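Local coordinates for Galactose/lactose metabolism regulatory protein GAL80 (Saccharomyces cerevisiae, PDB 3BTV), which represses the galactose and lactose metabolic genes by binding the activator GAL4 and blocking its transcriptional activation when no inducing sugar is present, at residues Ser178-Gly183 and Asp298-Lys303; Ile97-His102 and Leu128-Asp133; Val236-Pro241 and Val257-Pro262; Pro20-Phe25 and Gln51-Tyr56. The protein carries 1 engineered substitution. One frame throughout, in Å; residues are numbered along the deposited sequence.

Contact 1: Ser178-Gly183 and Asp298-Lys303; sequences SIEIAG and DIHGTK
On one face of an antiparallel strand pair, NE2 of H300 donates a very short hydrogen bond (2.4 Å) to OE1 of E180, a His-carboxylate pair. The oxygen offers its syn lone pair and lies almost exactly in the ring plane, while the carboxylate plane is turned 33° from the ring. E180 reaches there because its chain bends at chi2 (83°), which swings the carboxylate toward the ring edge. OG of S178 stands 3.4 Å from CD2 of H300. A weak bond from ND1 to D305 gives the ring a carboxylate partner at each nitrogen, so H300 is probably inclined to carry a positive charge. D298, whose acid also lies near E180, is salt-bridged to K307.

The backbone sets this geometry. H300 N donates to S178 O (2.8 Å), and D298 N and E180 O lie 2.8 Å apart in a nearly straight bond. S178 N returns a weak bond to H300 O and E180 N one to D298 O, so that S178-H300 and E180-D298 are hydrogen-bonded pairs around the non-hydrogen-bonded pair I179-I299. The polar face meets the second subunit, whose S281 weakly bonds E180 and whose K283 packs on H300. The isoleucines turn to the other face, where helix 209-225 packs on I179 and I181. Strands 176-184 and 295-301 are antiparallel neighbours in the mixed sheet of the C-terminal domain, which continues through strand 276-283.

Contact 2: Ile97-His102 and Leu128-Asp133; sequences IQVASH and LACSLD
H102, at the start of helix 102-112, bridges two loops with its ring. CG sits anti to the carbonyl carbon (chi1 -80°), and chi2 of -175° sets ND1 anti to CA, which points it at L128 O, 2.7 Å away. The oxygen lies close to the ring plane, but seen from the carbonyl the donor stands well above the plane of the C=O group. On the far edge NE2 makes a weak, bent bond to I97 O at 3.1 Å, while CA of V99 rests 3.7 Å above the ring plane, over its centre. An alanine at H102 would remove both nitrogens and would probably cost the contact its hydrogen bond to L128 O and the loop its tie to I97 O.

The remaining contacts are van der Waals. V99 keeps CG1 anti to its backbone N (chi1 179°), which lays that methyl 3.5 Å from A129 O and 4.2 Å from SG of C130. C130 has SG beside its own backbone N and pushes it against CA of A100 at 3.5 Å. Both loops follow strands of the Rossmann domain at their carboxyl edge, the side on which such folds bind nucleotides, and S131 caps helix 132-143 by bonding Q134 N. Taken as modelled, with both ring nitrogens donating to carbonyl oxygens, the chemistry would suit a protonated imidazole, though the weak NE2 bond makes that tentative.

Contact 3: Val236-Pro241 and Val257-Pro262; sequences VFNNIP and VPKTVP
The ammonium of K259 gathers the turn at the end of strand 229-237 around itself. NZ donates to OD1 of N238 at 2.7 Å and, in its own segment, to V261 O at 2.7 Å, nearly along that C=O axis. A weaker bond goes to I240 O, and D263 completes the set with a salt bridge. The lysine leaves its backbone extended and then bends at chi3 (68°) and chi4 (44°), which curls the buried charge back among these oxygens. N238 runs past it in the opposite direction, so its other branch, ND2, bonds K259 O at 3.1 Å. That amide is thereby fixed at both ends by one residue. Farther along, K259 N gives a straight bond to P241 O (2.8 Å), while N239 bonds N275 of the second subunit.

Packing takes over at V236, whose CG1 presses on CG of the P262 ring at 3.4 Å, tighter than usual, the two side chains lying alongside. F237 O also closes on CA of P262 at 3.1 Å. V236 and P262 both touch Y419 of helix 405-424, and the contact joins the end of strand 229-237, in the large mixed sheet, to the three-stranded sheet holding strand 255-258.

Contact 4: Pro20-Phe25 and Gln51-Tyr56; sequences PIRVGF and QITALY
Strands 21-25 and 51-56 run parallel but twist strongly, their axes crossing at -44° and approaching to 4.5 Å. Q51 N donates to I21 O (2.9 Å) and V23 N to Q51 O (2.7 Å). The regular pairing then breaks: T53 N bonds V23 O at 3.1 Å, and A54 N shares the same oxygen through a weak bond, so an extra residue fits opposite V23. This is a beta bulge, with T53 bent out of the extended conformation (psi -12°). Beyond it, F25 N bonds A54 O and Y56 N bonds F25 O at 3.0 Å. Helix 39-45 connects the strands in a beta-alpha-beta crossover, the opening unit of the Rossmann fold.

At the bulge, CG2 of T53 lies 3.8 Å from CB of R22, the side chains crossing obliquely, and OG1 is bonded to T89 O. An alanine at T53 would remove that hydroxyl and methyl, and would probably loosen the bulge from the loop at T89 and from the R22 stem. R22 runs on to a salt bridge with D91. On the opposite face CD1 of L55 meets CB of F25 at 3.6 Å, and F25 continues to V94 and to Y372 of helix 363-380.

In the fold
From the N terminus, contact 4 closes first, joining two neighbouring strands of the Rossmann sheet across a short helical connection. Contact 2 follows in series, drawing together the loops after strands 92-95 and 121-125 of that sheet; its nearest atoms are about 7 Å from contact 4. The chain then enters the C-terminal domain, where contact 1 closes a long loop of 114 residues within the nine-stranded mixed sheet. Contact 3 is nested inside that loop and ties the large sheet to a small three-stranded one. None of the four cross. Contacts 1 and 3 both reach the second subunit, whereas contacts 2 and 4 touch no other chain.

Contact 1: Ser178-Gly183 and Asp298-Lys303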
loop_
_atom_site.group_PDB
_atom_site.type_symbol
_atom_site.label_atom_id
_atom_site.label_comp_id
_atom_site.label_asym_id
_atom_site.label_seq_id
_atom_site.Cartn_x
_atom_site.Cartn_y
_atom_site.Cartn_z
ATOM N N SER B 178 3.305 -1.077 -11.873
ATOM C CA SER B 178 2.642 -0.778 -10.590
ATOM C C SER B 178 3.354 0.326 -9.829
ATOM O O SER B 178 4.506 0.659 -10.137
ATOM C CB SER B 178 2.548 -2.042 -9.716
ATOM O OG SER B 178 3.820 -2.501 -9.328
ATOM N N ILE B 179 2.672 0.890 -8.834
ATOM C CA ILE B 179 3.202 2.040 -8.072
ATOM C C ILE B 179 2.864 1.951 -6.587
ATOM O O ILE B 179 1.733 1.640 -6.230
ATOM C CB ILE B 179 2.584 3.361 -8.607
ATOM C CG1 ILE B 179 2.877 3.537 -10.109
ATOM C CG2 ILE B 179 3.023 4.564 -7.770
ATOM C CD1 ILE B 179 2.271 4.793 -10.711
ATOM N N GLU B 180 3.821 2.236 -5.712
ATOM C CA GLU B 180 3.497 2.383 -4.282
ATOM C C GLU B 180 3.945 3.722 -3.747
ATOM O O GLU B 180 5.028 4.229 -4.068
ATOM C CB GLU B 180 4.113 1.263 -3.425
ATOM C CG GLU B 180 3.584 -0.145 -3.756
ATOM C CD GLU B 180 4.302 -0.761 -4.943
ATOM O OE1 GLU B 180 5.532 -0.558 -5.016
ATOM O OE2 GLU B 180 3.652 -1.433 -5.789
ATOM N N ILE B 181 3.122 4.279 -2.885
ATOM C CA ILE B 181 3.447 5.537 -2.249
ATOM C C ILE B 181 3.283 5.425 -0.742
ATOM O O ILE B 181 2.264 4.953 -0.255
ATOM C CB ILE B 181 2.532 6.637 -2.760
ATOM C CG1 ILE B 181 2.701 6.786 -4.269
ATOM C CG2 ILE B 181 2.821 7.949 -2.027
ATOM C CD1 ILE B 181 1.808 7.861 -4.863
ATOM N N ALA B 182 4.292 5.862 -0.010
ATOM C CA ALA B 182 4.214 5.914 1.442
ATOM C C ALA B 182 4.663 7.297 1.869
ATOM O O ALA B 182 5.689 7.789 1.400
ATOM C CB ALA B 182 5.114 4.875 2.043
ATOM N N GLY B 183 3.891 7.933 2.743
ATOM C CA GLY B 183 4.227 9.264 3.213
ATOM C C GLY B 183 3.775 9.525 4.638
ATOM O O GLY B 183 3.061 8.699 5.235
ATOM N N ASP B 298 7.506 4.699 -5.232
ATOM C CA ASP B 298 8.150 3.613 -5.974
ATOM C C ASP B 298 7.364 3.361 -7.239
ATOM O O ASP B 298 6.195 2.990 -7.175
ATOM C CB ASP B 298 8.119 2.339 -5.129
ATOM C CG ASP B 298 9.182 2.325 -4.049
ATOM O OD1 ASP B 298 8.965 1.656 -3.016
ATOM O OD2 ASP B 298 10.233 2.982 -4.231
ATOM N N ILE B 299 7.997 3.552 -8.388
ATOM C CA ILE B 299 7.343 3.273 -9.665
ATOM C C ILE B 299 8.025 2.073 -10.321
ATOM O O ILE B 299 9.206 2.111 -10.603
ATOM C CB ILE B 299 7.384 4.508 -10.563
ATOM C CG1 ILE B 299 6.701 5.669 -9.838
ATOM C CG2 ILE B 299 6.713 4.232 -11.908
ATOM C CD1 ILE B 299 6.626 6.944 -10.613
ATOM N N HIS B 300 7.296 0.977 -10.493
ATOM C CA HIS B 300 7.903 -0.241 -11.047
ATOM C C HIS B 300 7.567 -0.353 -12.527
ATOM O O HIS B 300 6.382 -0.459 -12.904
ATOM C CB HIS B 300 7.390 -1.464 -10.288
ATOM C CG HIS B 300 7.486 -1.320 -8.803
ATOM N ND1 HIS B 300 8.682 -1.449 -8.126
ATOM C CD2 HIS B 300 6.540 -1.064 -7.861
ATOM C CE1 HIS B 300 8.470 -1.278 -6.829
ATOM N NE2 HIS B 300 7.180 -1.040 -6.644
ATOM N N GLY B 301 8.597 -0.289 -13.361
ATOM C CA GLY B 301 8.448 -0.359 -14.811
ATOM C C GLY B 301 8.799 -1.734 -15.338
ATOM O O GLY B 301 9.358 -2.543 -14.621
ATOM N N THR B 302 8.464 -2.013 -16.590
ATOM C CA THR B 302 8.823 -3.309 -17.163
ATOM C C THR B 302 10.313 -3.397 -17.455
ATOM O O THR B 302 10.849 -4.495 -17.520
ATOM C CB THR B 302 8.058 -3.605 -18.463
ATOM O OG1 THR B 302 8.210 -2.502 -19.350
ATOM C CG2 THR B 302 6.554 -3.801 -18.173
ATOM N N LYS B 303 10.974 -2.249 -17.615
ATOM C CA LYS B 303 12.416 -2.225 -17.899
ATOM C C LYS B 303 13.293 -1.774 -16.733
ATOM O O LYS B 303 14.386 -2.296 -16.548
ATOM C CB LYS B 303 12.725 -1.316 -19.089
ATOM C CG LYS B 303 12.195 -1.816 -20.426
ATOM C CD LYS B 303 12.458 -0.783 -21.507
ATOM C CE LYS B 303 11.493 -0.940 -22.676
ATOM N NZ LYS B 303 11.673 -2.215 -23.414
#

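Contact 2: Ile97-His102 and Leu128-Asp133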
loop_
_atom_site.group_PDB
_atom_site.type_symbol
_atom_site.label_atom_id
_atom_site.label_comp_id
_atom_site.label_asym_id
_atom_site.label_seq_id
_atom_site.Cartn_x
_atom_site.Cartn_y
_atom_site.Cartn_z
ATOM N N ILE B 97 -2.776 33.695 1.642
ATOM C CA ILE B 97 -3.392 33.720 2.958
ATOM C C ILE B 97 -3.922 32.325 3.247
ATOM O O ILE B 97 -3.901 31.464 2.371
ATOM C CB ILE B 97 -4.572 34.696 2.992
ATOM C CG1 ILE B 97 -5.560 34.360 1.874
ATOM C CG2 ILE B 97 -4.086 36.132 2.849
ATOM C CD1 ILE B 97 -6.807 35.218 1.882
ATOM N N GLN B 98 -4.409 32.103 4.463
ATOM C CA GLN B 98 -4.907 30.783 4.840
ATOM C C GLN B 98 -6.061 30.359 3.931
ATOM O O GLN B 98 -6.906 31.176 3.558
ATOM C CB GLN B 98 -5.362 30.784 6.297
ATOM C CG GLN B 98 -6.442 31.799 6.588
ATOM C CD GLN B 98 -7.017 31.640 7.978
ATOM O OE1 GLN B 98 -8.054 32.222 8.304
ATOM N NE2 GLN B 98 -6.348 30.845 8.808
ATOM N N VAL B 99 -6.091 29.079 3.575
ATOM C CA VAL B 99 -7.120 28.557 2.681
ATOM C C VAL B 99 -8.520 28.950 3.158
ATOM O O VAL B 99 -9.372 29.317 2.355
ATOM C CB VAL B 99 -7.006 27.029 2.531
ATOM C CG1 VAL B 99 -8.095 26.496 1.619
ATOM C CG2 VAL B 99 -5.622 26.652 1.996
ATOM N N ALA B 100 -8.752 28.906 4.464
ATOM C CA ALA B 100 -10.074 29.240 5.001
ATOM C C ALA B 100 -10.550 30.650 4.635
ATOM O O ALA B 100 -11.739 30.945 4.736
ATOM C CB ALA B 100 -10.110 29.042 6.517
ATOM N N SER B 101 -9.624 31.513 4.214
ATOM C CA SER B 101 -9.955 32.891 3.851
ATOM C C SER B 101 -10.019 33.118 2.342
ATOM O O SER B 101 -10.387 34.209 1.896
ATOM C CB SER B 101 -8.934 33.864 4.452
ATOM O OG SER B 101 -8.933 33.789 5.866
ATOM N N HIS B 102 -9.654 32.098 1.566
ATOM C CA HIS B 102 -9.590 32.210 0.106
ATOM C C HIS B 102 -10.902 32.674 -0.514
ATOM O O HIS B 102 -10.932 33.641 -1.270
ATOM C CB HIS B 102 -9.185 30.872 -0.519
ATOM C CG HIS B 102 -7.711 30.601 -0.474
ATOM N ND1 HIS B 102 -7.139 29.493 -1.066
ATOM C CD2 HIS B 102 -6.690 31.300 0.074
ATOM C CE1 HIS B 102 -5.832 29.514 -0.869
ATOM N NE2 HIS B 102 -5.534 30.602 -0.179
ATOM N N LEU B 128 -7.064 25.425 -3.149
ATOM C CA LEU B 128 -7.816 26.534 -3.711
ATOM C C LEU B 128 -8.896 27.000 -2.732
ATOM O O LEU B 128 -9.058 28.193 -2.496
ATOM C CB LEU B 128 -8.446 26.144 -5.054
ATOM C CG LEU B 128 -9.280 27.254 -5.708
ATOM C CD1 LEU B 128 -8.483 28.563 -5.801
ATOM C CD2 LEU B 128 -9.772 26.821 -7.085
ATOM N N ALA B 129 -9.615 26.049 -2.146
ATOM C CA ALA B 129 -10.682 26.390 -1.210
ATOM C C ALA B 129 -10.908 25.280 -0.185
ATOM O O ALA B 129 -10.175 24.287 -0.156
ATOM C CB ALA B 129 -11.964 26.688 -1.959
ATOM N N CYS B 130 -11.914 25.467 0.663
ATOM C CA CYS B 130 -12.229 24.510 1.731
ATOM C C CYS B 130 -13.168 23.393 1.307
ATOM O O CYS B 130 -13.384 22.444 2.061
ATOM C CB CYS B 130 -12.856 25.248 2.915
ATOM S SG CYS B 130 -11.724 26.417 3.664
ATOM N N SER B 131 -13.745 23.517 0.117
ATOM C CA SER B 131 -14.656 22.499 -0.401
ATOM C C SER B 131 -14.694 22.571 -1.917
ATOM O O SER B 131 -14.329 23.592 -2.505
ATOM C CB SER B 131 -16.065 22.717 0.143
ATOM O OG SER B 131 -16.612 23.931 -0.367
ATOM N N LEU B 132 -15.133 21.485 -2.543
ATOM C CA LEU B 132 -15.274 21.447 -3.993
ATOM C C LEU B 132 -16.264 22.541 -4.423
ATOM O O LEU B 132 -16.031 23.283 -5.386
ATOM C CB LEU B 132 -15.737 20.052 -4.437
ATOM C CG LEU B 132 -16.017 19.859 -5.927
ATOM C CD1 LEU B 132 -14.814 20.276 -6.748
ATOM C CD2 LEU B 132 -16.413 18.438 -6.229
ATOM N N ASP B 133 -17.357 22.662 -3.682
ATOM C CA ASP B 133 -18.339 23.717 -3.946
ATOM C C ASP B 133 -17.692 25.095 -4.041
ATOM O O ASP B 133 -17.872 25.805 -5.032
ATOM C CB ASP B 133 -19.427 23.726 -2.875
ATOM C CG ASP B 133 -20.459 22.636 -3.086
ATOM O OD1 ASP B 133 -20.537 22.100 -4.212
ATOM O OD2 ASP B 133 -21.194 22.318 -2.128
#

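Contact 3: Val236-Pro241 and Val257-Pro262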
loop_
_atom_site.group_PDB
_atom_site.type_symbol
_atom_site.label_atom_id
_atom_site.label_comp_id
_atom_site.label_asym_id
_atom_site.label_seq_id
_atom_site.Cartn_x
_atom_site.Cartn_y
_atom_site.Cartn_z
ATOM N N VAL B 236 -10.379 6.767 5.313
ATOM C CA VAL B 236 -9.838 7.941 5.984
ATOM C C VAL B 236 -10.064 7.772 7.478
ATOM O O VAL B 236 -11.161 7.444 7.916
ATOM C CB VAL B 236 -10.534 9.215 5.478
ATOM C CG1 VAL B 236 -9.999 10.453 6.190
ATOM C CG2 VAL B 236 -10.355 9.325 3.968
ATOM N N PHE B 237 -9.021 7.989 8.265
ATOM C CA PHE B 237 -9.085 7.670 9.686
ATOM C C PHE B 237 -8.914 8.866 10.615
ATOM O O PHE B 237 -8.039 9.709 10.417
ATOM C CB PHE B 237 -7.985 6.669 10.045
ATOM C CG PHE B 237 -8.100 5.352 9.342
ATOM C CD1 PHE B 237 -7.724 5.215 8.012
ATOM C CD2 PHE B 237 -8.560 4.242 10.020
ATOM C CE1 PHE B 237 -7.834 3.991 7.372
ATOM C CE2 PHE B 237 -8.659 3.010 9.384
ATOM C CZ PHE B 237 -8.300 2.883 8.066
ATOM N N ASN B 238 -9.735 8.915 11.656
ATOM C CA ASN B 238 -9.417 9.758 12.804
ATOM C C ASN B 238 -9.291 8.847 14.017
ATOM O O ASN B 238 -10.164 8.818 14.875
ATOM C CB ASN B 238 -10.473 10.850 13.028
ATOM C CG ASN B 238 -10.087 11.819 14.138
ATOM O OD1 ASN B 238 -8.941 11.855 14.584
ATOM N ND2 ASN B 238 -11.053 12.603 14.594
ATOM N N ASN B 239 -8.213 8.073 14.067
ATOM C CA ASN B 239 -7.969 7.183 15.193
ATOM C C ASN B 239 -7.324 7.939 16.347
ATOM O O ASN B 239 -7.094 7.387 17.418
ATOM C CB ASN B 239 -7.042 6.043 14.778
ATOM C CG ASN B 239 -7.760 4.926 14.042
ATOM O OD1 ASN B 239 -8.992 4.833 14.039
ATOM N ND2 ASN B 239 -6.975 4.053 13.414
ATOM N N ILE B 240 -6.997 9.199 16.105
ATOM C CA ILE B 240 -6.344 10.039 17.106
ATOM C C ILE B 240 -7.159 11.315 17.297
ATOM O O ILE B 240 -6.736 12.400 16.887
ATOM C CB ILE B 240 -4.882 10.402 16.688
ATOM C CG1 ILE B 240 -4.112 9.146 16.250
ATOM C CG2 ILE B 240 -4.154 11.121 17.816
ATOM C CD1 ILE B 240 -2.665 9.431 15.788
ATOM N N PRO B 241 -8.341 11.189 17.927
ATOM C CA PRO B 241 -9.252 12.328 18.131
ATOM C C PRO B 241 -8.682 13.369 19.090
ATOM O O PRO B 241 -9.148 14.514 19.108
ATOM C CB PRO B 241 -10.496 11.693 18.776
ATOM C CG PRO B 241 -10.277 10.247 18.821
ATOM C CD PRO B 241 -8.824 9.957 18.565
ATOM N N VAL B 257 -5.600 18.037 23.246
ATOM C CA VAL B 257 -6.456 18.906 22.439
ATOM C C VAL B 257 -7.103 18.112 21.308
ATOM O O VAL B 257 -6.518 17.157 20.802
ATOM C CB VAL B 257 -5.682 20.095 21.848
ATOM C CG1 VAL B 257 -5.387 21.147 22.936
ATOM C CG2 VAL B 257 -4.402 19.619 21.137
ATOM N N PRO B 258 -8.314 18.516 20.899
ATOM C CA PRO B 258 -9.082 17.705 19.954
ATOM C C PRO B 258 -8.657 17.939 18.510
ATOM O O PRO B 258 -8.257 19.046 18.134
ATOM C CB PRO B 258 -10.527 18.194 20.162
ATOM C CG PRO B 258 -10.460 19.274 21.244
ATOM C CD PRO B 258 -9.043 19.734 21.288
ATOM N N LYS B 259 -8.741 16.884 17.703
ATOM C CA LYS B 259 -8.466 16.986 16.281
ATOM C C LYS B 259 -9.654 16.387 15.544
ATOM O O LYS B 259 -10.090 15.278 15.857
ATOM C CB LYS B 259 -7.180 16.218 15.944
ATOM C CG LYS B 259 -6.807 16.172 14.464
ATOM C CD LYS B 259 -5.433 15.512 14.241
ATOM C CE LYS B 259 -5.443 14.002 14.570
ATOM N NZ LYS B 259 -6.652 13.270 14.038
ATOM N N THR B 260 -10.197 17.110 14.573
ATOM C CA THR B 260 -11.230 16.500 13.741
ATOM C C THR B 260 -10.735 16.164 12.330
ATOM O O THR B 260 -11.452 15.532 11.563
ATOM C CB THR B 260 -12.493 17.368 13.669
ATOM O OG1 THR B 260 -12.143 18.687 13.237
ATOM C CG2 THR B 260 -13.166 17.438 15.043
ATOM N N VAL B 261 -9.519 16.590 11.986
ATOM C CA VAL B 261 -8.915 16.174 10.712
ATOM C C VAL B 261 -8.292 14.761 10.806
ATOM O O VAL B 261 -7.997 14.274 11.898
ATOM C CB VAL B 261 -7.879 17.204 10.208
ATOM C CG1 VAL B 261 -8.551 18.555 9.964
ATOM C CG2 VAL B 261 -6.746 17.343 11.201
ATOM N N PRO B 262 -8.089 14.092 9.655
ATOM C CA PRO B 262 -7.632 12.695 9.688
ATOM C C PRO B 262 -6.188 12.514 10.156
ATOM O O PRO B 262 -5.357 13.409 10.002
ATOM C CB PRO B 262 -7.734 12.260 8.223
ATOM C CG PRO B 262 -8.643 13.263 7.582
ATOM C CD PRO B 262 -8.376 14.539 8.282
#

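Contact 4: Pro20-Phe25 and Gln51-Tyr56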
loop_
_atom_site.group_PDB
_atom_site.type_symbol
_atom_site.label_atom_id
_atom_site.label_comp_id
_atom_site.label_asym_id
_atom_site.label_seq_id
_atom_site.Cartn_x
_atom_site.Cartn_y
_atom_site.Cartn_z
ATOM N N PRO B 20 8.593 44.648 -16.843
ATOM C CA PRO B 20 8.350 44.015 -15.538
ATOM C C PRO B 20 6.879 43.718 -15.258
ATOM O O PRO B 20 6.016 44.576 -15.460
ATOM C CB PRO B 20 8.857 45.061 -14.540
ATOM C CG PRO B 20 9.831 45.868 -15.294
ATOM C CD PRO B 20 9.316 45.924 -16.700
ATOM N N ILE B 21 6.611 42.505 -14.784
ATOM C CA ILE B 21 5.266 42.105 -14.379
ATOM C C ILE B 21 4.913 42.742 -13.032
ATOM O O ILE B 21 5.575 42.488 -12.026
ATOM C CB ILE B 21 5.153 40.567 -14.302
ATOM C CG1 ILE B 21 5.512 39.949 -15.653
ATOM C CG2 ILE B 21 3.758 40.142 -13.892
ATOM C CD1 ILE B 21 5.476 38.441 -15.665
ATOM N N ARG B 22 3.884 43.586 -13.023
ATOM C CA ARG B 22 3.480 44.304 -11.812
ATOM C C ARG B 22 2.617 43.432 -10.898
ATOM O O ARG B 22 1.547 42.970 -11.297
ATOM C CB ARG B 22 2.729 45.586 -12.173
ATOM C CG ARG B 22 3.538 46.586 -12.992
ATOM C CD ARG B 22 2.696 47.802 -13.347
ATOM N NE ARG B 22 1.519 47.440 -14.134
ATOM C CZ ARG B 22 0.508 48.263 -14.396
ATOM N NH1 ARG B 22 0.522 49.505 -13.930
ATOM N NH2 ARG B 22 -0.519 47.847 -15.123
ATOM N N VAL B 23 3.076 43.231 -9.665
ATOM C CA VAL B 23 2.452 42.265 -8.762
ATOM C C VAL B 23 1.814 42.875 -7.513
ATOM O O VAL B 23 2.469 43.592 -6.760
ATOM C CB VAL B 23 3.476 41.197 -8.314
ATOM C CG1 VAL B 23 2.818 40.158 -7.419
ATOM C CG2 VAL B 23 4.112 40.541 -9.525
ATOM N N GLY B 24 0.536 42.562 -7.297
ATOM C CA GLY B 24 -0.183 42.933 -6.088
ATOM C C GLY B 24 -0.298 41.745 -5.143
ATOM O O GLY B 24 -0.722 40.659 -5.538
ATOM N N PHE B 25 0.063 41.956 -3.883
ATOM C CA PHE B 25 0.193 40.845 -2.951
ATOM C C PHE B 25 -0.736 40.918 -1.734
ATOM O O PHE B 25 -0.761 41.915 -1.002
ATOM C CB PHE B 25 1.637 40.746 -2.487
ATOM C CG PHE B 25 2.139 39.349 -2.419
ATOM C CD1 PHE B 25 1.844 38.551 -1.331
ATOM C CD2 PHE B 25 2.890 38.825 -3.453
ATOM C CE1 PHE B 25 2.298 37.255 -1.269
ATOM C CE2 PHE B 25 3.344 37.531 -3.402
ATOM C CZ PHE B 25 3.052 36.743 -2.307
ATOM N N GLN B 51 7.795 43.021 -10.319
ATOM C CA GLN B 51 7.884 44.119 -9.371
ATOM C C GLN B 51 6.618 44.214 -8.525
ATOM O O GLN B 51 5.505 44.184 -9.049
ATOM C CB GLN B 51 8.133 45.442 -10.099
ATOM C CG GLN B 51 9.602 45.756 -10.333
ATOM C CD GLN B 51 10.398 45.790 -9.043
ATOM O OE1 GLN B 51 10.905 44.767 -8.583
ATOM N NE2 GLN B 51 10.516 46.975 -8.453
ATOM N N ILE B 52 6.798 44.330 -7.213
ATOM C CA ILE B 52 5.675 44.478 -6.294
ATOM C C ILE B 52 5.209 45.928 -6.226
ATOM O O ILE B 52 5.836 46.764 -5.575
ATOM C CB ILE B 52 6.041 43.972 -4.886
ATOM C CG1 ILE B 52 6.227 42.449 -4.904
ATOM C CG2 ILE B 52 4.975 44.356 -3.880
ATOM C CD1 ILE B 52 6.662 41.865 -3.568
ATOM N N THR B 53 4.100 46.219 -6.899
ATOM C CA THR B 53 3.595 47.582 -6.987
ATOM C C THR B 53 2.424 47.829 -6.040
ATOM O O THR B 53 2.014 48.969 -5.832
ATOM C CB THR B 53 3.146 47.920 -8.420
ATOM O OG1 THR B 53 1.997 47.133 -8.760
ATOM C CG2 THR B 53 4.269 47.641 -9.411
ATOM N N ALA B 54 1.886 46.758 -5.471
ATOM C CA ALA B 54 0.746 46.877 -4.572
ATOM C C ALA B 54 0.822 45.848 -3.454
ATOM O O ALA B 54 1.464 44.808 -3.597
ATOM C CB ALA B 54 -0.548 46.726 -5.340
ATOM N N LEU B 55 0.153 46.136 -2.343
ATOM C CA LEU B 55 0.202 45.262 -1.177
ATOM C C LEU B 55 -1.038 45.530 -0.343
ATOM O O LEU B 55 -1.433 46.684 -0.182
ATOM C CB LEU B 55 1.450 45.578 -0.353
ATOM C CG LEU B 55 2.263 44.429 0.230
ATOM C CD1 LEU B 55 2.928 43.658 -0.888
ATOM C CD2 LEU B 55 3.304 44.950 1.206
ATOM N N TYR B 56 -1.659 44.481 0.187
ATOM C CA TYR B 56 -2.830 44.687 1.037
ATOM C C TYR B 56 -2.952 43.703 2.186
ATOM O O TYR B 56 -2.625 42.532 2.057
ATOM C CB TYR B 56 -4.128 44.659 0.225
ATOM C CG TYR B 56 -5.358 44.523 1.096
ATOM C CD1 TYR B 56 -5.924 45.633 1.716
ATOM C CD2 TYR B 56 -5.943 43.282 1.317
ATOM C CE1 TYR B 56 -7.045 45.514 2.523
ATOM C CE2 TYR B 56 -7.064 43.153 2.123
ATOM C CZ TYR B 56 -7.612 44.274 2.722
ATOM O OH TYR B 56 -8.724 44.148 3.521
#